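Local coordinates for protein ulvan Lyase-PL25 (Pseudoalteromonas sp. PLSV, PDB 5UAM) that degrades ulvan, the sulfated cell-wall polysaccharide of green seaweeds, as a polysaccharide lyase of family 25 with a beta-propeller fold, at residues N125-A137 with F179-Q191. Sequence-based numbering, arbitrary orientation.
Sequences NGKNPLGNTHHGA and FRHGAHRSDWVYQ. With ZN (zinc ion), chain D; PO4 (phosphate ion), chain E; EDO (1,2-ethanediol), chain J.
L130, N132 and H181 have the largest shares of the surface buried in this contact between two loops of a beta-propeller. Segment 125-137 belongs to the long loop joining strands 112-116 and 139-143 of one blade. It lies against the hairpin connection between strands 175-180 and 188-193 of another sheet. L130 lays its CB over one face of the H181 imidazole, a CH-pi contact 4.0 Å from the ring centroid. Its CD1 continues past the ring to V189 CG1. The L130 carbonyl also accepts a straight bond from D187 N, at 165°. N128 meets H181 at the ring edge, with amide and ring planes 32° apart. Its OD1 accepts from L130 N, which makes an Asx turn, and takes a weak bond from H181 ND1. Its ND2 donates to H181 O at 2.9 Å, with that oxygen in the amide plane. The same ND2 also donates to N132 O, while A183 N reaches this oxygen at 3.0 Å from the opposite face of its plane. G131 sits so close to S186 that its CA is 3.2 Å from S186 OG, leaving no room for a side chain there. A water accepts from both N132 ND2 and H184 N. H184 ND1 binds the structural zinc together with H240, C242 and H254. R180, at the end of strand 175-180, and H184, in the loop and through its NE2, grip a phosphate ion that also bonds H99, H119 and Y222. Both are assigned to substrate binding, so the phosphate probably marks where the substrate's anionic groups bind. With CG of N132 between its backbone N and carbonyl carbon (chi1 66°), the amide end comes close to A183 and R185, and OD1 accepts from R185 N at 2.9 Å, the donor lying above the carbonyl plane.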
loop_
_atom_site.group_PDB
_atom_site.type_symbol
_atom_site.label_atom_id
_atom_site.label_comp_id
_atom_site.label_asym_id
_atom_site.label_seq_id
_atom_site.Cartn_x
_atom_site.Cartn_y
_atom_site.Cartn_z
ATOM N N ASN A 125 -2.808 -1.816 -25.179
ATOM C CA ASN A 125 -1.414 -1.804 -24.790
ATOM C C ASN A 125 -0.646 -3.007 -25.307
ATOM O O ASN A 125 0.594 -2.970 -25.315
ATOM C CB ASN A 125 -1.306 -1.792 -23.276
ATOM C CG ASN A 125 -1.898 -0.544 -22.670
ATOM O OD1 ASN A 125 -2.877 -0.613 -21.945
ATOM N ND2 ASN A 125 -1.315 0.595 -22.967
ATOM N N GLY A 126 -1.329 -4.052 -25.738
ATOM C CA GLY A 126 -0.689 -5.272 -26.157
ATOM C C GLY A 126 -1.385 -6.483 -25.578
ATOM O O GLY A 126 -2.423 -6.386 -24.917
ATOM N N LYS A 127 -0.796 -7.652 -25.829
ATOM C CA LYS A 127 -1.162 -8.889 -25.159
ATOM C C LYS A 127 -0.305 -9.005 -23.904
ATOM O O LYS A 127 0.928 -9.008 -23.980
ATOM C CB LYS A 127 -0.940 -10.066 -26.108
ATOM C CG LYS A 127 -0.920 -11.426 -25.446
ATOM C CD LYS A 127 -2.228 -11.780 -24.813
ATOM C CE LYS A 127 -2.218 -13.274 -24.464
ATOM N NZ LYS A 127 -3.273 -13.624 -23.497
ATOM N N ASN A 128 -0.954 -9.056 -22.747
ATOM C CA ASN A 128 -0.254 -9.186 -21.472
ATOM C C ASN A 128 0.224 -10.630 -21.320
ATOM O O ASN A 128 -0.600 -11.547 -21.257
ATOM C CB ASN A 128 -1.230 -8.849 -20.363
ATOM C CG ASN A 128 -0.631 -8.966 -18.984
ATOM O OD1 ASN A 128 0.538 -9.300 -18.821
ATOM N ND2 ASN A 128 -1.436 -8.655 -17.972
ATOM N N PRO A 129 1.537 -10.885 -21.294
ATOM C CA PRO A 129 2.011 -12.276 -21.273
ATOM C C PRO A 129 2.004 -12.911 -19.896
ATOM O O PRO A 129 2.218 -14.130 -19.804
ATOM C CB PRO A 129 3.442 -12.158 -21.789
ATOM C CG PRO A 129 3.880 -10.826 -21.330
ATOM C CD PRO A 129 2.649 -9.922 -21.351
ATOM N N LEU A 130 1.726 -12.145 -18.845
ATOM C CA LEU A 130 1.788 -12.645 -17.484
ATOM C C LEU A 130 0.490 -12.449 -16.730
ATOM O O LEU A 130 0.450 -12.684 -15.513
ATOM C CB LEU A 130 2.954 -12.014 -16.731
ATOM C CG LEU A 130 4.341 -12.391 -17.240
ATOM C CD1 LEU A 130 5.377 -11.589 -16.494
ATOM C CD2 LEU A 130 4.615 -13.874 -17.066
ATOM N N GLY A 131 -0.582 -12.097 -17.423
ATOM C CA GLY A 131 -1.840 -11.926 -16.736
ATOM C C GLY A 131 -2.927 -11.484 -17.681
ATOM O O GLY A 131 -2.763 -11.483 -18.905
ATOM N N ASN A 132 -4.059 -11.127 -17.077
ATOM C CA ASN A 132 -5.177 -10.522 -17.790
ATOM C C ASN A 132 -5.132 -9.007 -17.591
ATOM O O ASN A 132 -4.207 -8.456 -16.990
ATOM C CB ASN A 132 -6.505 -11.179 -17.373
ATOM C CG ASN A 132 -6.888 -10.919 -15.914
ATOM O OD1 ASN A 132 -6.059 -10.612 -15.081
ATOM N ND2 ASN A 132 -8.179 -11.045 -15.622
ATOM N N THR A 133 -6.124 -8.314 -18.148
ATOM C CA THR A 133 -6.143 -6.856 -18.148
ATOM C C THR A 133 -7.478 -6.353 -17.615
ATOM O O THR A 133 -8.415 -7.120 -17.373
ATOM C CB THR A 133 -5.906 -6.304 -19.560
ATOM O OG1 THR A 133 -6.997 -6.657 -20.414
ATOM C CG2 THR A 133 -4.618 -6.858 -20.149
ATOM N N HIS A 134 -7.554 -5.037 -17.445
ATOM C CA HIS A 134 -8.791 -4.387 -17.026
ATOM C C HIS A 134 -8.843 -3.017 -17.689
ATOM O O HIS A 134 -9.278 -2.924 -18.845
ATOM C CB HIS A 134 -8.874 -4.349 -15.502
ATOM C CG HIS A 134 -10.143 -3.766 -14.973
ATOM N ND1 HIS A 134 -11.392 -4.233 -15.321
ATOM C CD2 HIS A 134 -10.350 -2.731 -14.123
ATOM C CE1 HIS A 134 -12.312 -3.518 -14.696
ATOM N NE2 HIS A 134 -11.706 -2.611 -13.954
ATOM N N HIS A 135 -8.366 -1.961 -17.034
ATOM C CA HIS A 135 -8.197 -0.687 -17.732
ATOM C C HIS A 135 -7.134 0.142 -17.040
ATOM O O HIS A 135 -6.809 -0.079 -15.876
ATOM C CB HIS A 135 -9.494 0.111 -17.882
ATOM C CG HIS A 135 -10.258 0.290 -16.615
ATOM N ND1 HIS A 135 -11.612 0.033 -16.536
ATOM C CD2 HIS A 135 -9.880 0.713 -15.386
ATOM C CE1 HIS A 135 -12.035 0.297 -15.312
ATOM N NE2 HIS A 135 -11.006 0.712 -14.593
ATOM N N GLY A 136 -6.577 1.093 -17.788
ATOM C CA GLY A 136 -5.627 2.021 -17.221
ATOM C C GLY A 136 -4.210 1.508 -17.284
ATOM O O GLY A 136 -3.826 0.606 -16.534
ATOM N N ALA A 137 -3.419 2.119 -18.157
ATOM C CA ALA A 137 -2.010 1.790 -18.284
ATOM C C ALA A 137 -1.229 2.333 -17.100
ATOM O O ALA A 137 -1.352 3.515 -16.738
ATOM C CB ALA A 137 -1.460 2.406 -19.565
ATOM N N PHE A 179 4.602 -5.022 -8.295
ATOM C CA PHE A 179 3.229 -4.796 -8.718
ATOM C C PHE A 179 2.634 -6.104 -9.223
ATOM O O PHE A 179 3.347 -7.086 -9.487
ATOM C CB PHE A 179 3.130 -3.713 -9.808
ATOM C CG PHE A 179 3.983 -3.975 -11.012
ATOM C CD1 PHE A 179 5.319 -3.596 -11.044
ATOM C CD2 PHE A 179 3.457 -4.584 -12.139
ATOM C CE1 PHE A 179 6.113 -3.836 -12.152
ATOM C CE2 PHE A 179 4.242 -4.823 -13.246
ATOM C CZ PHE A 179 5.575 -4.439 -13.263
ATOM N N ARG A 180 1.309 -6.104 -9.354
ATOM C CA ARG A 180 0.601 -7.175 -10.046
ATOM C C ARG A 180 0.623 -6.905 -11.542
ATOM O O ARG A 180 0.250 -5.819 -11.985
ATOM C CB ARG A 180 -0.832 -7.246 -9.545
ATOM C CG ARG A 180 -1.652 -8.396 -10.127
ATOM C CD ARG A 180 -3.070 -8.467 -9.606
ATOM N NE ARG A 180 -3.857 -7.320 -10.061
ATOM C CZ ARG A 180 -5.020 -6.963 -9.523
ATOM N NH1 ARG A 180 -5.546 -7.661 -8.518
ATOM N NH2 ARG A 180 -5.637 -5.887 -9.990
ATOM N N HIS A 181 1.063 -7.886 -12.328
ATOM C CA HIS A 181 1.279 -7.689 -13.767
ATOM C C HIS A 181 -0.016 -7.905 -14.559
ATOM O O HIS A 181 -0.136 -8.779 -15.422
ATOM C CB HIS A 181 2.407 -8.601 -14.245
ATOM C CG HIS A 181 3.004 -8.258 -15.579
ATOM N ND1 HIS A 181 2.313 -8.379 -16.765
ATOM C CD2 HIS A 181 4.275 -7.931 -15.926
ATOM C CE1 HIS A 181 3.117 -8.094 -17.777
ATOM N NE2 HIS A 181 4.309 -7.797 -17.293
ATOM N N GLY A 182 -1.022 -7.088 -14.207
ATOM C CA GLY A 182 -2.321 -7.157 -14.839
ATOM C C GLY A 182 -3.443 -7.060 -13.830
ATOM O O GLY A 182 -3.259 -6.448 -12.772
ATOM N N ALA A 183 -4.583 -7.661 -14.166
ATOM C CA ALA A 183 -5.723 -7.737 -13.259
ATOM C C ALA A 183 -5.640 -9.015 -12.416
ATOM O O ALA A 183 -4.539 -9.493 -12.150
ATOM C CB ALA A 183 -7.014 -7.605 -14.065
ATOM N N HIS A 184 -6.767 -9.565 -11.941
ATOM C CA HIS A 184 -6.688 -10.637 -10.936
ATOM C C HIS A 184 -5.846 -11.813 -11.373
ATOM O O HIS A 184 -5.127 -12.413 -10.557
ATOM C CB HIS A 184 -8.058 -11.195 -10.635
ATOM C CG HIS A 184 -8.868 -10.307 -9.779
ATOM N ND1 HIS A 184 -9.934 -10.767 -9.041
ATOM C CD2 HIS A 184 -8.775 -8.982 -9.544
ATOM C CE1 HIS A 184 -10.468 -9.747 -8.387
ATOM N NE2 HIS A 184 -9.780 -8.659 -8.669
ATOM N N ARG A 185 -5.995 -12.235 -12.622
ATOM C CA ARG A 185 -5.457 -13.514 -13.041
ATOM C C ARG A 185 -4.086 -13.252 -13.654
ATOM O O ARG A 185 -3.842 -13.434 -14.848
ATOM C CB ARG A 185 -6.442 -14.227 -13.958
ATOM C CG ARG A 185 -7.713 -14.572 -13.187
ATOM C CD ARG A 185 -8.730 -15.353 -13.995
ATOM N NE ARG A 185 -9.734 -15.926 -13.109
ATOM C CZ ARG A 185 -10.640 -16.817 -13.482
ATOM N NH1 ARG A 185 -10.680 -17.251 -14.741
ATOM N NH2 ARG A 185 -11.498 -17.283 -12.590
ATOM N N SER A 186 -3.182 -12.823 -12.771
ATOM C CA SER A 186 -1.884 -12.321 -13.176
ATOM C C SER A 186 -0.841 -12.679 -12.135
ATOM O O SER A 186 -1.132 -12.765 -10.938
ATOM C CB SER A 186 -1.888 -10.790 -13.290
ATOM O OG SER A 186 -2.903 -10.332 -14.170
ATOM N N ASP A 187 0.386 -12.850 -12.600
ATOM C CA ASP A 187 1.493 -12.995 -11.666
ATOM C C ASP A 187 1.784 -11.664 -10.983
ATOM O O ASP A 187 1.501 -10.587 -11.510
ATOM C CB ASP A 187 2.769 -13.401 -12.397
ATOM C CG ASP A 187 2.751 -14.831 -12.951
ATOM O OD1 ASP A 187 1.734 -15.570 -12.895
ATOM O OD2 ASP A 187 3.818 -15.212 -13.488
ATOM N N TRP A 188 2.372 -11.740 -9.792
ATOM C CA TRP A 188 3.028 -10.591 -9.174
ATOM C C TRP A 188 4.496 -10.626 -9.545
ATOM O O TRP A 188 5.103 -11.704 -9.599
ATOM C CB TRP A 188 2.861 -10.571 -7.657
ATOM C CG TRP A 188 1.497 -10.111 -7.258
ATOM C CD1 TRP A 188 0.330 -10.777 -7.467
ATOM C CD2 TRP A 188 1.152 -8.876 -6.644
ATOM N NE1 TRP A 188 -0.725 -10.041 -7.002
ATOM C CE2 TRP A 188 -0.248 -8.878 -6.477
ATOM C CE3 TRP A 188 1.887 -7.776 -6.204
ATOM C CZ2 TRP A 188 -0.930 -7.813 -5.880
ATOM C CZ3 TRP A 188 1.175 -6.690 -5.597
ATOM C CH2 TRP A 188 -0.195 -6.747 -5.453
ATOM N N VAL A 189 5.046 -9.449 -9.807
ATOM C CA VAL A 189 6.372 -9.318 -10.381
ATOM C C VAL A 189 7.103 -8.160 -9.717
ATOM O O VAL A 189 6.514 -7.313 -9.045
ATOM C CB VAL A 189 6.313 -9.041 -11.895
ATOM C CG1 VAL A 189 5.507 -10.107 -12.629
ATOM C CG2 VAL A 189 5.724 -7.656 -12.147
ATOM N N TYR A 190 8.394 -8.085 -9.998
ATOM C CA TYR A 190 9.112 -6.827 -9.867
ATOM C C TYR A 190 9.829 -6.490 -11.163
ATOM O O TYR A 190 10.139 -7.362 -11.977
ATOM C CB TYR A 190 10.108 -6.840 -8.700
ATOM C CG TYR A 190 11.275 -7.796 -8.855
ATOM C CD1 TYR A 190 12.404 -7.445 -9.574
ATOM C CD2 TYR A 190 11.262 -9.058 -8.262
ATOM C CE1 TYR A 190 13.480 -8.312 -9.709
ATOM C CE2 TYR A 190 12.331 -9.923 -8.391
ATOM C CZ TYR A 190 13.450 -9.555 -9.111
ATOM O OH TYR A 190 14.507 -10.441 -9.221
ATOM N N GLN A 191 10.068 -5.185 -11.348
ATOM C CA GLN A 191 11.014 -4.705 -12.338
ATOM C C GLN A 191 12.119 -3.945 -11.630
ATOM O O GLN A 191 11.857 -3.133 -10.735
ATOM C CB GLN A 191 10.351 -3.815 -13.393
ATOM C CG GLN A 191 9.418 -4.558 -14.325
ATOM C CD GLN A 191 8.957 -3.734 -15.490
ATOM O OE1 GLN A 191 7.844 -3.179 -15.500
ATOM N NE2 GLN A 191 9.811 -3.644 -16.493
HETATM ZN ZN ZN D . -10.690 -12.669 -8.773
HETATM P P PO4 E . -8.747 -5.499 -7.775
HETATM O O1 PO4 E . -10.059 -6.211 -8.042
HETATM O O2 PO4 E . -7.762 -6.433 -7.200
HETATM O O3 PO4 E . -9.081 -4.414 -6.779
HETATM O O4 PO4 E . -8.234 -4.954 -9.103
HETATM C C1 EDO J . 2.208 -16.721 -16.350
HETATM O O1 EDO J . 1.791 -17.410 -15.160
HETATM C C2 EDO J . 1.835 -17.545 -17.576
HETATM O O2 EDO J . 0.417 -17.753 -17.587
HETATM O O HOH W 1 -9.477 -9.553 -13.234
#